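PDB 7BFK: angiogenin-1 from Salmo salar, which probably cleaves RNA as a secreted endonuclease of the pancreatic ribonuclease family and is thought to be held in an auto-inhibited state. Local coordinates for residues Gln13-Glu18 with Ala49-Val54; Met19-Cys24 with Ser77-Thr82; Leu42-Ile47 with Asp118-Ile123; Val70-Pro75 with Thr100-Ile105. One frame throughout, in Å; residues are numbered along the deposited sequence.

How the contacts relate
Contact 3 is the hub. Its strand 43-47 takes His14 of contact 1, whose ND1 lies 2.7 Å from Thr45 O, and it pairs with strand 76-85 of contact 2, Val79 O lying 2.8 Å from Phe46 N. On its other segment, Gly122 N lies 2.9 Å from Ile104 O of contact 4. The centres of contacts 2 and 3 are about 11 Å apart, those of contacts 2 and 4 about 17 Å. His14 and Thr45 occupy places that in pancreatic ribonucleases belong to the catalytic cleft, so contact 3, with Asp120 on Thr45, probably lies in the active site; contact 1 brings His14 there; contacts 2 and 4 lie farther out on strands 76-85 and 93-108.

Contact 1 of 4, residues Gln13-Glu18 with Ala49-Val54; sequences QHVDGE and ANPDQV
A capping box at the start of helix 51-55 provides the platform on which the chain leaving helix 5-14 rests. Asn50 is the N-cap residue: its OD1 accepts from Gln53 N at 2.8 Å, with the donor almost in line with the side-chain C=O, while Gln53 OE1 answers with a weak bond from Asn50 N at 3.4 Å. Pro51 suits the first turn of the helix, where its missing N-H costs no bond. Against this platform lies Val15, whose beta-branched side chain spreads its two methyls over different neighbours. CG1, anti to the backbone N (chi1 180°), comes up to Ala49 O at 3.2 Å and also reaches toward the Pro51 ring. CG2, on the other branch, meets Val54 CG2 tip to tip at 4.0 Å, and Phe10 of helix 5-14 touches both valines, extending the apolar patch. Further along, the chain runs close past Ala49, Gly17 CA standing 3.9 Å from Ala49 N. Asp16 points away from the helix and closes an Asx turn instead: its OD1 accepts from Glu18 N at 3.0 Å, the donor lying well above the carboxylate plane. No hydrogen bond passes directly between the two segments. A water bridges them, accepting from Gly17 N at 3.1 Å and donating to Ala49 O at 2.7 Å. While backbone bonds of His14 and Asp16 pin residues 13-18 to strand 43-47 at Ile47, the two surface segments are thus joined to each other by small apolar groups and a bridging water.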
loop_
_atom_site.group_PDB
_atom_site.type_symbol
_atom_site.label_atom_id
_atom_site.label_comp_id
_atom_site.label_asym_id
_atom_site.label_seq_id
_atom_site.Cartn_x
_atom_site.Cartn_y
_atom_site.Cartn_z
ATOM N N GLN A 13 -0.793 -1.487 6.079
ATOM C CA GLN A 13 -1.381 -1.898 4.777
ATOM C C GLN A 13 -0.364 -1.852 3.613
ATOM O O GLN A 13 -0.489 -2.705 2.726
ATOM C CB GLN A 13 -2.527 -0.957 4.451
ATOM C CG GLN A 13 -3.281 -1.328 3.197
ATOM C CD GLN A 13 -4.667 -0.743 3.249
ATOM O OE1 GLN A 13 -5.021 0.138 2.477
ATOM N NE2 GLN A 13 -5.437 -1.197 4.221
ATOM N N HIS A 14 0.604 -0.922 3.602
ATOM C CA HIS A 14 1.412 -0.661 2.380
ATOM C C HIS A 14 2.926 -0.591 2.572
ATOM O O HIS A 14 3.580 -0.357 1.551
ATOM C CB HIS A 14 0.970 0.663 1.742
ATOM C CG HIS A 14 -0.430 0.646 1.244
ATOM N ND1 HIS A 14 -0.818 -0.144 0.188
ATOM C CD2 HIS A 14 -1.523 1.338 1.613
ATOM C CE1 HIS A 14 -2.102 0.015 -0.021
ATOM N NE2 HIS A 14 -2.553 0.922 0.827
ATOM N N VAL A 15 3.499 -0.729 3.769
ATOM C CA VAL A 15 4.980 -0.579 3.889
ATOM C C VAL A 15 5.581 -1.848 4.532
ATOM O O VAL A 15 5.295 -2.095 5.721
ATOM C CB VAL A 15 5.349 0.716 4.635
ATOM C CG1 VAL A 15 6.844 0.899 4.776
ATOM C CG2 VAL A 15 4.726 1.948 3.975
ATOM N N ASP A 16 6.384 -2.610 3.772
ATOM C CA ASP A 16 7.060 -3.853 4.252
ATOM C C ASP A 16 8.367 -4.086 3.479
ATOM O O ASP A 16 8.334 -4.640 2.347
ATOM C CB ASP A 16 6.130 -5.067 4.188
ATOM C CG ASP A 16 6.782 -6.356 4.673
ATOM O OD1 ASP A 16 7.895 -6.285 5.231
ATOM O OD2 ASP A 16 6.179 -7.407 4.472
ATOM N N GLY A 17 9.482 -3.693 4.091
ATOM C CA GLY A 17 10.838 -3.829 3.538
ATOM C C GLY A 17 11.202 -5.275 3.219
ATOM O O GLY A 17 12.056 -5.461 2.379
ATOM N N GLU A 18 10.534 -6.257 3.825
ATOM C CA GLU A 18 10.844 -7.707 3.637
ATOM C C GLU A 18 9.756 -8.404 2.809
ATOM O O GLU A 18 9.783 -9.639 2.723
ATOM C CB GLU A 18 11.012 -8.383 5.005
ATOM C CG GLU A 18 12.145 -7.788 5.836
ATOM C CD GLU A 18 12.269 -8.328 7.262
ATOM O OE1 GLU A 18 11.499 -9.244 7.627
ATOM O OE2 GLU A 18 13.136 -7.826 8.012
ATOM N N ALA A 49 10.436 -0.332 1.752
ATOM C CA ALA A 49 11.143 0.850 2.266
ATOM C C ALA A 49 10.849 1.027 3.755
ATOM O O ALA A 49 9.975 0.318 4.287
ATOM C CB ALA A 49 10.709 2.066 1.476
ATOM N N ASN A 50 11.575 1.927 4.405
ATOM C CA ASN A 50 11.338 2.239 5.831
ATOM C C ASN A 50 10.306 3.364 5.864
ATOM O O ASN A 50 10.165 4.121 4.909
ATOM C CB ASN A 50 12.644 2.483 6.591
ATOM C CG ASN A 50 13.173 3.902 6.553
ATOM O OD1 ASN A 50 12.606 4.782 5.915
ATOM N ND2 ASN A 50 14.273 4.134 7.258
ATOM N N PRO A 51 9.501 3.441 6.936
ATOM C CA PRO A 51 8.523 4.513 7.100
ATOM C C PRO A 51 9.061 5.913 6.765
ATOM O O PRO A 51 8.379 6.642 6.079
ATOM C CB PRO A 51 8.205 4.413 8.591
ATOM C CG PRO A 51 8.302 2.939 8.875
ATOM C CD PRO A 51 9.446 2.453 8.015
ATOM N N ASP A 52 10.275 6.243 7.224
ATOM C CA ASP A 52 10.891 7.578 6.999
ATOM C C ASP A 52 10.966 7.891 5.504
ATOM O O ASP A 52 10.684 9.023 5.149
ATOM C CB ASP A 52 12.243 7.695 7.694
ATOM C CG ASP A 52 12.093 7.957 9.187
ATOM O OD1 ASP A 52 10.934 7.954 9.682
ATOM O OD2 ASP A 52 13.105 8.155 9.830
ATOM N N GLN A 53 11.282 6.909 4.670
ATOM C CA GLN A 53 11.429 7.090 3.204
ATOM C C GLN A 53 10.056 7.397 2.610
ATOM O O GLN A 53 9.968 8.185 1.656
ATOM C CB GLN A 53 11.976 5.835 2.522
ATOM C CG GLN A 53 13.299 5.300 3.078
ATOM C CD GLN A 53 13.836 4.179 2.214
ATOM O OE1 GLN A 53 14.221 3.105 2.695
ATOM N NE2 GLN A 53 13.855 4.417 0.909
ATOM N N VAL A 54 9.016 6.754 3.121
ATOM C CA VAL A 54 7.640 6.949 2.596
ATOM C C VAL A 54 7.071 8.248 3.177
ATOM O O VAL A 54 6.414 8.974 2.407
ATOM C CB VAL A 54 6.737 5.727 2.858
ATOM C CG1 VAL A 54 5.367 5.914 2.234
ATOM C CG2 VAL A 54 7.376 4.439 2.348
HETATM O O HOH W 1 9.622 -1.490 6.289
#

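Contact 2 of 4, residues Met19-Cys24 with Ser77-Thr82; sequences MTTLKC and SVVICT
The covalent link comes first: Cys24 SG and Cys81 SG are bonded at 2.0 Å, with a left-handed torsion of -80° about the S-S bond. Both cysteine side chains already set out toward the other segment, and with each sulfur anti to its own carbonyl carbon and beside the backbone N, the two sulfurs are brought together. Apolar packing lies beside the bridge. Met19 leaves its backbone with CG anti to N and then bends at chi2 (61°), and this hook lets two parts of one flexible chain do the touching: CG rests on Val79 CB at 3.8 Å, and the terminal CE lies 3.7 Å from Cys81 SG. Methionine suits such a place, since its unbranched thioether can fold around a neighbour, and Val79 crosses it at about a right angle. Val79 in turn spreads its two methyls under the loop, CG1 3.8 Å from Thr20 O and CG2 3.9 Å from Thr20 CA. In the ribonuclease A fold this disulfide ties the start of helix 24-32 to the long strand 76-85 of the sheet; the chain has two others, Cys40-Cys92 and Cys58-Cys107. Phe46 of the adjoining strand 43-47 packs on both Met19 and Cys81. No hydrogen bond crosses between the two segments; the loop has its own. Residues 21-23 make a short 3-10 turn, with Lys23 N donating to Thr20 O at 3.0 Å and Cys24 N giving a weak bond to Thr21 O at 3.4 Å. Lys23, at the N-cap position of helix 24-32, turns its long chain away from the strand, and its NZ bonds back to Glu18 O.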
loop_
_atom_site.group_PDB
_atom_site.type_symbol
_atom_site.label_atom_id
_atom_site.label_comp_id
_atom_site.label_asym_id
_atom_site.label_seq_id
_atom_site.Cartn_x
_atom_site.Cartn_y
_atom_site.Cartn_z
ATOM N N MET A 19 8.853 -7.662 2.164
ATOM C CA MET A 19 7.779 -8.286 1.353
ATOM C C MET A 19 8.372 -8.911 0.079
ATOM O O MET A 19 9.346 -8.352 -0.464
ATOM C CB MET A 19 6.718 -7.243 0.966
ATOM C CG MET A 19 5.590 -7.815 0.182
ATOM S SD MET A 19 4.681 -9.070 1.091
ATOM C CE MET A 19 3.506 -9.565 -0.168
ATOM N N THR A 20 7.796 -10.021 -0.392
ATOM C CA THR A 20 8.148 -10.691 -1.671
ATOM C C THR A 20 6.864 -11.192 -2.342
ATOM O O THR A 20 5.834 -11.288 -1.659
ATOM C CB THR A 20 9.124 -11.863 -1.470
ATOM O OG1 THR A 20 8.375 -12.987 -0.995
ATOM C CG2 THR A 20 10.252 -11.533 -0.524
ATOM N N THR A 21 6.935 -11.520 -3.631
ATOM C CA THR A 21 5.795 -12.022 -4.440
ATOM C C THR A 21 5.247 -13.303 -3.799
ATOM O O THR A 21 4.010 -13.495 -3.795
ATOM C CB THR A 21 6.231 -12.233 -5.890
ATOM O OG1 THR A 21 7.311 -13.173 -5.869
ATOM C CG2 THR A 21 6.672 -10.949 -6.558
ATOM N N LEU A 22 6.133 -14.130 -3.249
ATOM C CA LEU A 22 5.788 -15.438 -2.637
ATOM C C LEU A 22 4.977 -15.232 -1.351
ATOM O O LEU A 22 4.309 -16.173 -0.939
ATOM C CB LEU A 22 7.088 -16.209 -2.357
ATOM C CG LEU A 22 7.966 -16.491 -3.580
ATOM C CD1 LEU A 22 9.264 -17.185 -3.177
ATOM C CD2 LEU A 22 7.218 -17.320 -4.614
ATOM N N LYS A 23 5.020 -14.042 -0.739
ATOM C CA LYS A 23 4.334 -13.770 0.554
ATOM C C LYS A 23 2.912 -13.202 0.356
ATOM O O LYS A 23 2.288 -12.831 1.381
ATOM C CB LYS A 23 5.166 -12.797 1.394
ATOM C CG LYS A 23 6.546 -13.297 1.814
ATOM C CD LYS A 23 7.207 -12.373 2.813
ATOM C CE LYS A 23 8.638 -12.740 3.135
ATOM N NZ LYS A 23 9.222 -11.788 4.106
ATOM N N CYS A 24 2.391 -13.141 -0.872
ATOM C CA CYS A 24 1.057 -12.525 -1.154
ATOM C C CYS A 24 -0.053 -13.236 -0.375
ATOM O O CYS A 24 -0.880 -12.539 0.233
ATOM C CB CYS A 24 0.737 -12.470 -2.645
ATOM S SG CYS A 24 1.563 -11.088 -3.478
ATOM N N SER A 77 10.990 -0.019 -4.861
ATOM C CA SER A 77 10.711 -1.443 -5.122
ATOM C C SER A 77 9.338 -1.714 -4.531
ATOM O O SER A 77 9.122 -1.328 -3.366
ATOM C CB SER A 77 11.714 -2.389 -4.524
ATOM O OG SER A 77 12.897 -2.385 -5.273
ATOM N N VAL A 78 8.451 -2.320 -5.305
ATOM C CA VAL A 78 7.088 -2.651 -4.819
ATOM C C VAL A 78 6.795 -4.104 -5.151
ATOM O O VAL A 78 7.424 -4.679 -6.066
ATOM C CB VAL A 78 6.014 -1.707 -5.405
ATOM C CG1 VAL A 78 6.270 -0.256 -5.030
ATOM C CG2 VAL A 78 5.888 -1.852 -6.912
ATOM N N VAL A 79 5.883 -4.670 -4.385
ATOM C CA VAL A 79 5.278 -5.998 -4.622
ATOM C C VAL A 79 3.781 -5.739 -4.746
ATOM O O VAL A 79 3.218 -5.102 -3.835
ATOM C CB VAL A 79 5.601 -7.013 -3.512
ATOM C CG1 VAL A 79 4.691 -8.226 -3.614
ATOM C CG2 VAL A 79 7.079 -7.427 -3.539
ATOM N N ILE A 80 3.182 -6.205 -5.836
ATOM C CA ILE A 80 1.733 -6.089 -6.122
ATOM C C ILE A 80 1.122 -7.482 -6.000
ATOM O O ILE A 80 1.586 -8.423 -6.715
ATOM C CB ILE A 80 1.499 -5.460 -7.510
ATOM C CG1 ILE A 80 2.222 -4.115 -7.632
ATOM C CG2 ILE A 80 0.006 -5.320 -7.812
ATOM C CD1 ILE A 80 2.550 -3.731 -9.034
ATOM N N CYS A 81 0.160 -7.616 -5.097
ATOM C CA CYS A 81 -0.657 -8.837 -4.908
ATOM C C CYS A 81 -1.995 -8.605 -5.610
ATOM O O CYS A 81 -2.755 -7.687 -5.203
ATOM C CB CYS A 81 -0.808 -9.166 -3.430
ATOM S SG CYS A 81 0.790 -9.400 -2.613
ATOM N N THR A 82 -2.263 -9.378 -6.655
ATOM C CA THR A 82 -3.462 -9.228 -7.510
ATOM C C THR A 82 -4.340 -10.469 -7.388
ATOM O O THR A 82 -3.817 -11.601 -7.517
ATOM C CB THR A 82 -3.085 -8.971 -8.978
ATOM O OG1 THR A 82 -2.138 -7.892 -9.030
ATOM C CG2 THR A 82 -4.298 -8.632 -9.819
#

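Contact 3 of 4, residues Leu42-Ile47 with Asp118-Ile123; sequences LKNTFI and DVDIGI
The carboxylate of Asp120 is gripped by three donors of strand 43-47. Thr45 supplies two of them: its backbone N donates to Asp120 OD1 at 2.9 Å (155° at the hydrogen), and its hydroxyl OG1 donates to Asp120 OD2 at 2.7 Å. Each oxygen uses its syn lone pair, so the carboxylate meets Thr45 two-pronged; chi1 of -49° sets OG1 beside the backbone N and turns both donors the same way. Lys43 completes the grip by curling at chi3 and chi4 to bring NZ within 2.8 Å of OD2, a salt bridge on the anti lone pair. With a cation and two N-H or O-H donors upon it, the carboxylate probably stays ionised. A water donates to Thr45 OG1 at 2.7 Å and to Ile121 O at 3.0 Å, and so joins that hydroxyl to the backbone carbonyl of the residue after Asp120.

In pancreatic ribonucleases, the N-H and hydroxyl of the threonine at this place read the pyrimidine base. Here both are taken up by a residue of the chain's own C-terminal part, consistent with the auto-inhibition described for this enzyme. His14 lies against Asp120 and Ile121, and Lys41 NZ bonds to Asn44 OD1 and Val119 O.

Beyond the polar centre the contact becomes apolar. Ile121, with CG1 in the crowded position between N and carbonyl carbon (chi1 60°), lays CG1 3.7 Å from Thr45 CB and sends CD1 on to Ile47 CG1 at 3.6 Å. Ile123 reaches the methyl of Thr45 more loosely, and its side chain also packs on Ile80 and Lys101.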
loop_
_atom_site.group_PDB
_atom_site.type_symbol
_atom_site.label_atom_id
_atom_site.label_comp_id
_atom_site.label_asym_id
_atom_site.label_seq_id
_atom_site.Cartn_x
_atom_site.Cartn_y
_atom_site.Cartn_z
ATOM N N LEU A 42 -9.128 -6.927 -4.141
ATOM C CA LEU A 42 -8.775 -7.290 -5.548
ATOM C C LEU A 42 -7.304 -7.002 -5.834
ATOM O O LEU A 42 -6.773 -7.602 -6.780
ATOM C CB LEU A 42 -9.698 -6.557 -6.526
ATOM C CG LEU A 42 -11.161 -6.998 -6.442
ATOM C CD1 LEU A 42 -12.065 -6.147 -7.295
ATOM C CD2 LEU A 42 -11.301 -8.476 -6.797
ATOM N N LYS A 43 -6.688 -6.087 -5.084
ATOM C CA LYS A 43 -5.266 -5.754 -5.256
ATOM C C LYS A 43 -4.749 -5.036 -4.021
ATOM O O LYS A 43 -5.532 -4.311 -3.366
ATOM C CB LYS A 43 -5.086 -4.845 -6.476
ATOM C CG LYS A 43 -3.658 -4.492 -6.826
ATOM C CD LYS A 43 -3.546 -3.806 -8.189
ATOM C CE LYS A 43 -4.368 -2.538 -8.276
ATOM N NZ LYS A 43 -3.709 -1.412 -7.572
ATOM N N ASN A 44 -3.479 -5.235 -3.719
ATOM C CA ASN A 44 -2.786 -4.439 -2.689
ATOM C C ASN A 44 -1.328 -4.327 -3.089
ATOM O O ASN A 44 -0.755 -5.330 -3.481
ATOM C CB ASN A 44 -2.934 -4.989 -1.283
ATOM C CG ASN A 44 -2.598 -3.930 -0.259
ATOM O OD1 ASN A 44 -3.423 -3.067 0.001
ATOM N ND2 ASN A 44 -1.417 -4.029 0.342
ATOM N N THR A 45 -0.789 -3.118 -3.007
ATOM C CA THR A 45 0.613 -2.792 -3.332
ATOM C C THR A 45 1.384 -2.511 -2.027
ATOM O O THR A 45 0.937 -1.648 -1.220
ATOM C CB THR A 45 0.671 -1.630 -4.325
ATOM O OG1 THR A 45 -0.227 -1.901 -5.412
ATOM C CG2 THR A 45 2.065 -1.366 -4.827
ATOM N N PHE A 46 2.510 -3.184 -1.873
ATOM C CA PHE A 46 3.460 -3.060 -0.741
ATOM C C PHE A 46 4.725 -2.346 -1.214
ATOM O O PHE A 46 5.252 -2.693 -2.273
ATOM C CB PHE A 46 3.793 -4.445 -0.179
ATOM C CG PHE A 46 2.601 -5.212 0.331
ATOM C CD1 PHE A 46 1.868 -6.021 -0.523
ATOM C CD2 PHE A 46 2.207 -5.122 1.661
ATOM C CE1 PHE A 46 0.769 -6.728 -0.058
ATOM C CE2 PHE A 46 1.099 -5.818 2.122
ATOM C CZ PHE A 46 0.380 -6.616 1.258
ATOM N N ILE A 47 5.170 -1.348 -0.449
ATOM C CA ILE A 47 6.421 -0.583 -0.708
ATOM C C ILE A 47 7.549 -1.208 0.121
ATOM O O ILE A 47 7.388 -1.355 1.339
ATOM C CB ILE A 47 6.246 0.903 -0.377
ATOM C CG1 ILE A 47 5.022 1.508 -1.068
ATOM C CG2 ILE A 47 7.510 1.667 -0.725
ATOM C CD1 ILE A 47 4.620 2.826 -0.490
ATOM N N ASP A 118 -9.948 0.427 1.295
ATOM C CA ASP A 118 -10.755 -0.273 0.258
ATOM C C ASP A 118 -10.130 0.020 -1.114
ATOM O O ASP A 118 -10.583 -0.560 -2.109
ATOM C CB ASP A 118 -12.235 0.119 0.316
ATOM C CG ASP A 118 -12.495 1.617 0.391
ATOM O OD1 ASP A 118 -11.513 2.387 0.379
ATOM O OD2 ASP A 118 -13.682 2.003 0.479
ATOM N N VAL A 119 -9.154 0.927 -1.181
ATOM C CA VAL A 119 -8.421 1.187 -2.452
ATOM C C VAL A 119 -6.952 0.824 -2.207
ATOM O O VAL A 119 -6.657 0.053 -1.277
ATOM C CB VAL A 119 -8.621 2.614 -3.013
ATOM C CG1 VAL A 119 -7.903 2.814 -4.353
ATOM C CG2 VAL A 119 -10.099 2.948 -3.182
ATOM N N ASP A 120 -6.058 1.363 -3.002
ATOM C CA ASP A 120 -4.643 0.965 -2.964
ATOM C C ASP A 120 -3.816 2.193 -3.337
ATOM O O ASP A 120 -4.370 3.174 -3.868
ATOM C CB ASP A 120 -4.467 -0.210 -3.937
ATOM C CG ASP A 120 -3.132 -0.904 -3.923
ATOM O OD1 ASP A 120 -2.402 -0.737 -2.919
ATOM O OD2 ASP A 120 -2.825 -1.619 -4.940
ATOM N N ILE A 121 -2.524 2.140 -3.102
ATOM C CA ILE A 121 -1.636 3.226 -3.560
ATOM C C ILE A 121 -1.524 3.074 -5.074
ATOM O O ILE A 121 -1.883 1.998 -5.593
ATOM C CB ILE A 121 -0.282 3.159 -2.851
ATOM C CG1 ILE A 121 0.414 1.836 -3.124
ATOM C CG2 ILE A 121 -0.467 3.389 -1.346
ATOM C CD1 ILE A 121 1.868 1.857 -2.758
ATOM N N GLY A 122 -1.060 4.117 -5.734
ATOM C CA GLY A 122 -0.860 4.125 -7.189
ATOM C C GLY A 122 0.589 3.902 -7.518
ATOM O O GLY A 122 1.450 4.014 -6.606
ATOM N N ILE A 123 0.856 3.571 -8.777
ATOM C CA ILE A 123 2.218 3.378 -9.317
ATOM C C ILE A 123 2.257 4.074 -10.666
ATOM O O ILE A 123 1.184 4.121 -11.373
ATOM C CB ILE A 123 2.609 1.890 -9.428
ATOM C CG1 ILE A 123 1.606 1.092 -10.262
ATOM C CG2 ILE A 123 2.811 1.285 -8.061
ATOM C CD1 ILE A 123 2.060 -0.345 -10.549
HETATM O O HOH W 2 -0.727 -0.113 -7.410
#

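Contact 4 of 4, residues Val70-Pro75 with Thr100-Ile105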
loop_
_atom_site.group_PDB
_atom_site.type_symbol
_atom_site.label_atom_id
_atom_site.label_comp_id
_atom_site.label_asym_id
_atom_site.label_seq_id
_atom_site.Cartn_x
_atom_site.Cartn_y
_atom_site.Cartn_z
ATOM N N VAL A 70 -0.001 12.702 -3.997
ATOM C CA VAL A 70 1.423 13.068 -4.136
ATOM C C VAL A 70 2.143 11.883 -4.771
ATOM O O VAL A 70 1.925 10.737 -4.323
ATOM C CB VAL A 70 2.016 13.446 -2.771
ATOM C CG1 VAL A 70 3.418 14.004 -2.912
ATOM C CG2 VAL A 70 1.115 14.434 -2.037
ATOM N N GLN A 71 2.931 12.157 -5.798
ATOM C CA GLN A 71 3.754 11.162 -6.511
ATOM C C GLN A 71 5.172 11.274 -5.971
ATOM O O GLN A 71 5.705 12.395 -5.933
ATOM C CB GLN A 71 3.647 11.425 -8.009
ATOM C CG GLN A 71 4.615 10.642 -8.863
ATOM C CD GLN A 71 4.370 10.905 -10.322
ATOM O OE1 GLN A 71 3.237 10.875 -10.796
ATOM N NE2 GLN A 71 5.445 11.117 -11.054
ATOM N N SER A 72 5.757 10.172 -5.529
ATOM C CA SER A 72 7.147 10.155 -5.037
ATOM C C SER A 72 8.087 10.604 -6.173
ATOM O O SER A 72 7.842 10.259 -7.361
ATOM C CB SER A 72 7.516 8.790 -4.480
ATOM O OG SER A 72 7.554 7.843 -5.515
ATOM N N ASN A 73 9.120 11.368 -5.832
ATOM C CA ASN A 73 10.104 11.881 -6.809
ATOM C C ASN A 73 11.113 10.781 -7.117
ATOM O O ASN A 73 11.763 10.855 -8.164
ATOM C CB ASN A 73 10.760 13.162 -6.301
ATOM C CG ASN A 73 9.802 14.323 -6.303
ATOM O OD1 ASN A 73 8.853 14.350 -7.080
ATOM N ND2 ASN A 73 10.054 15.293 -5.442
ATOM N N LYS A 74 11.239 9.786 -6.241
ATOM C CA LYS A 74 12.136 8.638 -6.494
ATOM C C LYS A 74 11.290 7.382 -6.619
ATOM O O LYS A 74 10.225 7.276 -6.017
ATOM C CB LYS A 74 13.220 8.541 -5.417
ATOM C CG LYS A 74 14.156 9.743 -5.379
ATOM C CD LYS A 74 15.369 9.564 -4.503
ATOM C CE LYS A 74 16.407 8.637 -5.099
ATOM N NZ LYS A 74 17.056 9.228 -6.297
ATOM N N PRO A 75 11.728 6.415 -7.436
ATOM C CA PRO A 75 11.036 5.142 -7.552
ATOM C C PRO A 75 11.324 4.259 -6.330
ATOM O O PRO A 75 12.363 4.420 -5.708
ATOM C CB PRO A 75 11.634 4.544 -8.824
ATOM C CG PRO A 75 13.042 5.083 -8.836
ATOM C CD PRO A 75 12.930 6.490 -8.290
ATOM N N THR A 100 9.447 -1.666 -10.044
ATOM C CA THR A 100 10.163 -0.488 -9.549
ATOM C C THR A 100 9.408 0.715 -10.090
ATOM O O THR A 100 9.441 0.920 -11.304
ATOM C CB THR A 100 11.643 -0.508 -9.934
ATOM O OG1 THR A 100 12.189 -1.750 -9.487
ATOM C CG2 THR A 100 12.375 0.648 -9.302
ATOM N N LYS A 101 8.734 1.463 -9.224
ATOM C CA LYS A 101 7.846 2.557 -9.693
ATOM C C LYS A 101 7.763 3.690 -8.687
ATOM O O LYS A 101 7.989 3.468 -7.481
ATOM C CB LYS A 101 6.454 1.974 -9.987
ATOM C CG LYS A 101 6.429 1.116 -11.246
ATOM C CD LYS A 101 5.132 1.039 -11.963
ATOM C CE LYS A 101 5.264 0.361 -13.314
ATOM N NZ LYS A 101 5.990 1.213 -14.282
ATOM N N LYS A 102 7.511 4.891 -9.189
ATOM C CA LYS A 102 7.147 6.028 -8.330
ATOM C C LYS A 102 5.778 5.642 -7.779
ATOM O O LYS A 102 5.002 4.986 -8.528
ATOM C CB LYS A 102 7.151 7.341 -9.107
ATOM C CG LYS A 102 8.504 7.678 -9.721
ATOM C CD LYS A 102 8.589 9.057 -10.309
ATOM C CE LYS A 102 9.789 9.236 -11.209
ATOM N NZ LYS A 102 10.963 8.514 -10.678
ATOM N N VAL A 103 5.508 5.964 -6.526
ATOM C CA VAL A 103 4.211 5.609 -5.893
ATOM C C VAL A 103 3.371 6.881 -5.761
ATOM O O VAL A 103 3.949 8.001 -5.692
ATOM C CB VAL A 103 4.424 4.908 -4.553
ATOM C CG1 VAL A 103 5.124 3.576 -4.748
ATOM C CG2 VAL A 103 5.190 5.798 -3.582
ATOM N N ILE A 104 2.060 6.723 -5.818
ATOM C CA ILE A 104 1.104 7.836 -5.650
ATOM C C ILE A 104 0.290 7.550 -4.402
ATOM O O ILE A 104 -0.401 6.537 -4.368
ATOM C CB ILE A 104 0.245 8.030 -6.893
ATOM C CG1 ILE A 104 1.102 8.105 -8.160
ATOM C CG2 ILE A 104 -0.617 9.264 -6.691
ATOM C CD1 ILE A 104 0.337 7.867 -9.444
ATOM N N ILE A 105 0.399 8.423 -3.416
ATOM C CA ILE A 105 -0.265 8.258 -2.101
ATOM C C ILE A 105 -1.023 9.537 -1.767
ATOM O O ILE A 105 -0.860 10.528 -2.470
ATOM C CB ILE A 105 0.780 7.947 -1.022
ATOM C CG1 ILE A 105 1.666 9.165 -0.738
ATOM C CG2 ILE A 105 1.595 6.728 -1.405
ATOM C CD1 ILE A 105 2.609 8.979 0.415
#
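Where the strands are truly paired, packing is close. Val70 and Ile105 form an antiparallel hydrogen-bonded pair, with Val70 N to Ile105 O at 2.8 Å and Ile105 N to Val70 O at 2.9 Å, and Gln71 with Ile104 follows as a non-hydrogen-bonded pair. Ser72 N continues to Val103 O at 2.8 Å, but the return bond is made by a side chain: OG, set between N and carbonyl carbon (chi1 67°), accepts from Val103 N at 3.0 Å and donates to Lys74 O at 2.8 Å. A small hydroxyl that can both accept and donate suits this place, where the chain turns out of the strand.

The other half has no backbone hydrogen bonds across it and faces solvent at Asn73, Lys74, Pro75 and Thr100. Lys102 nevertheless packs its aliphatic part closely over the turn, CD 3.3 Å from Ser72 O and alongside the Pro75 ring; the chain is extended up to its final torsion, which turns the ammonium end. Pro75 CB rests on Thr100 CG2 at 4.0 Å.

Strand 69-72 lies between strand 62-64 and the long strand 93-108, which pairs also with strands 76-85 and 122-124, while Ile57, from the loop after helix 51-55, touches Val70, Ser72 and Val103.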